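Local coordinates for protein allergen Bos d 2 (Bos taurus, PDB 4WFV) that probably carries pheromones as a secreted lipocalin and is a major allergen of cow dander, at residues A70-Q73 with E74-Y78. Sequence-based numbering, arbitrary orientation.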
loop_
_atom_site.group_PDB
_atom_site.type_symbol
_atom_site.label_atom_id
_atom_site.label_comp_id
_atom_site.label_asym_id
_atom_site.label_seq_id
_atom_site.Cartn_x
_atom_site.Cartn_y
_atom_site.Cartn_z
ATOM N N ALA A 70 -3.871 -6.579 9.823
ATOM C CA ALA A 70 -5.139 -6.035 9.354
ATOM C C ALA A 70 -6.197 -7.135 9.345
ATOM O O ALA A 70 -5.931 -8.250 8.912
ATOM C CB ALA A 70 -4.973 -5.455 7.958
ATOM N N LYS A 71 -7.396 -6.815 9.812
ATOM C CA LYS A 71 -8.485 -7.790 9.896
ATOM C C LYS A 71 -9.508 -7.597 8.785
ATOM O O LYS A 71 -9.926 -6.478 8.519
ATOM C CB LYS A 71 -9.182 -7.652 11.248
ATOM C CG LYS A 71 -10.406 -8.544 11.413
ATOM C CD LYS A 71 -10.041 -10.013 11.435
ATOM C CE LYS A 71 -11.287 -10.875 11.570
ATOM N NZ LYS A 71 -10.972 -12.330 11.548
ATOM N N ARG A 72 -9.930 -8.688 8.143
ATOM C CA ARG A 72 -10.909 -8.594 7.064
ATOM C C ARG A 72 -12.250 -8.060 7.565
ATOM O O ARG A 72 -12.793 -8.541 8.565
ATOM C CB ARG A 72 -11.123 -9.957 6.398
ATOM C CG ARG A 72 -12.542 -10.143 5.878
ATOM C CD ARG A 72 -12.696 -11.469 5.158
ATOM N NE ARG A 72 -11.863 -11.509 3.966
ATOM C CZ ARG A 72 -11.329 -12.619 3.471
ATOM N NH1 ARG A 72 -11.535 -13.781 4.079
ATOM N NH2 ARG A 72 -10.583 -12.565 2.376
ATOM N N GLN A 73 -12.771 -7.065 6.855
ATOM C CA GLN A 73 -14.105 -6.528 7.098
ATOM C C GLN A 73 -15.097 -7.271 6.204
ATOM O O GLN A 73 -15.961 -8.007 6.688
ATOM C CB GLN A 73 -14.113 -5.029 6.793
ATOM C CG GLN A 73 -15.465 -4.329 6.928
ATOM C CD GLN A 73 -15.354 -2.818 6.748
ATOM O OE1 GLN A 73 -14.859 -2.111 7.627
ATOM N NE2 GLN A 73 -15.801 -2.321 5.604
ATOM N N GLU A 74 -14.966 -7.072 4.896
ATOM C CA GLU A 74 -15.754 -7.783 3.893
ATOM C C GLU A 74 -14.904 -7.917 2.638
ATOM O O GLU A 74 -14.141 -7.017 2.319
ATOM C CB GLU A 74 -17.031 -7.010 3.540
ATOM C CG GLU A 74 -17.991 -6.793 4.697
ATOM C CD GLU A 74 -18.554 -8.087 5.250
ATOM O OE1 GLU A 74 -18.823 -9.021 4.464
ATOM O OE2 GLU A 74 -18.725 -8.168 6.483
ATOM N N GLY A 75 -15.044 -9.026 1.920
ATOM C CA GLY A 75 -14.280 -9.224 0.699
ATOM C C GLY A 75 -12.797 -9.083 0.965
ATOM O O GLY A 75 -12.259 -9.718 1.864
ATOM N N TYR A 76 -12.131 -8.234 0.185
ATOM C CA TYR A 76 -10.717 -7.980 0.418
ATOM C C TYR A 76 -10.486 -6.570 0.965
ATOM O O TYR A 76 -9.479 -5.920 0.661
ATOM C CB TYR A 76 -9.917 -8.247 -0.855
ATOM C CG TYR A 76 -10.125 -9.656 -1.359
ATOM C CD1 TYR A 76 -9.563 -10.741 -0.694
ATOM C CD2 TYR A 76 -10.904 -9.901 -2.474
ATOM C CE1 TYR A 76 -9.767 -12.044 -1.144
ATOM C CE2 TYR A 76 -11.106 -11.194 -2.939
ATOM C CZ TYR A 76 -10.538 -12.256 -2.269
ATOM O OH TYR A 76 -10.746 -13.540 -2.738
ATOM N N VAL A 77 -11.442 -6.115 1.768
ATOM C CA VAL A 77 -11.305 -4.885 2.536
ATOM C C VAL A 77 -10.949 -5.249 3.961
ATOM O O VAL A 77 -11.673 -6.025 4.608
ATOM C CB VAL A 77 -12.595 -4.063 2.535
ATOM C CG1 VAL A 77 -12.401 -2.807 3.378
ATOM C CG2 VAL A 77 -12.978 -3.684 1.105
ATOM N N TYR A 78 -9.837 -4.695 4.436
ATOM C CA TYR A 78 -9.303 -4.966 5.765
ATOM C C TYR A 78 -9.266 -3.689 6.589
ATOM O O TYR A 78 -9.272 -2.591 6.037
ATOM C CB TYR A 78 -7.890 -5.548 5.653
ATOM C CG TYR A 78 -7.863 -6.865 4.924
ATOM C CD1 TYR A 78 -7.908 -6.914 3.531
ATOM C CD2 TYR A 78 -7.815 -8.057 5.622
ATOM C CE1 TYR A 78 -7.900 -8.129 2.854
ATOM C CE2 TYR A 78 -7.812 -9.272 4.956
ATOM C CZ TYR A 78 -7.848 -9.295 3.578
ATOM O OH TYR A 78 -7.847 -10.512 2.922
#
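Arg72 reaches over the tight turn of a beta hairpin and grips the carbonyl oxygen of Gly75. Its NE sits 2.8 Å from Gly75 O and meets it almost head-on to the carbonyl, although the N-H itself is bent (138° at the hydrogen) and the oxygen lies somewhat off the guanidinium plane. NH2 of the same group adds a weak bond to that oxygen, so one acceptor takes two donors. A first torsion about 30° short of staggered (chi1 148°) and a bend at chi3 bring the guanidinium of Arg72 to this position, with the edge of the group turned to Tyr76, where NH2 comes within 3.7 Å of CE1.

On the sheet face that Arg72 and Tyr78 share, the arginine chain passes slantwise across the Tyr78 ring: CE2 packs on Arg72 CB at 3.7 Å, and CD2 lies 3.4 Å from Arg72 N. Ring and guanidinium planes are inclined by 37°. The two residues form an antiparallel non-hydrogen-bonded pair; beside them Tyr78 CA makes a CH...O contact with Lys71 O, and Ala70 CB meets Tyr78 CB at 3.7 Å.

At the bend, Gln73 N donates a nearly straight bond to Val77 O (2.7 Å), and Glu74 N reaches the same oxygen weakly, a classic beta bulge that leads into the type II' turn from Glu74 to Val77. The side chains of Gln73 and Val77 lie side by side, pointing the same way, with NE2 4.1 Å from Val77 CG1.

The hairpin links strands 62-74 and 77-81 of the lipocalin barrel. Toward strand 50-59, Arg72 NH1 forms a salt bridge with Glu49 and Tyr78 OH hydrogen-bonds Cys48 O, tying the hairpin to the residues just before that strand; on its other side, Val77 packs against Thr87 and Glu89 of strand 85-93.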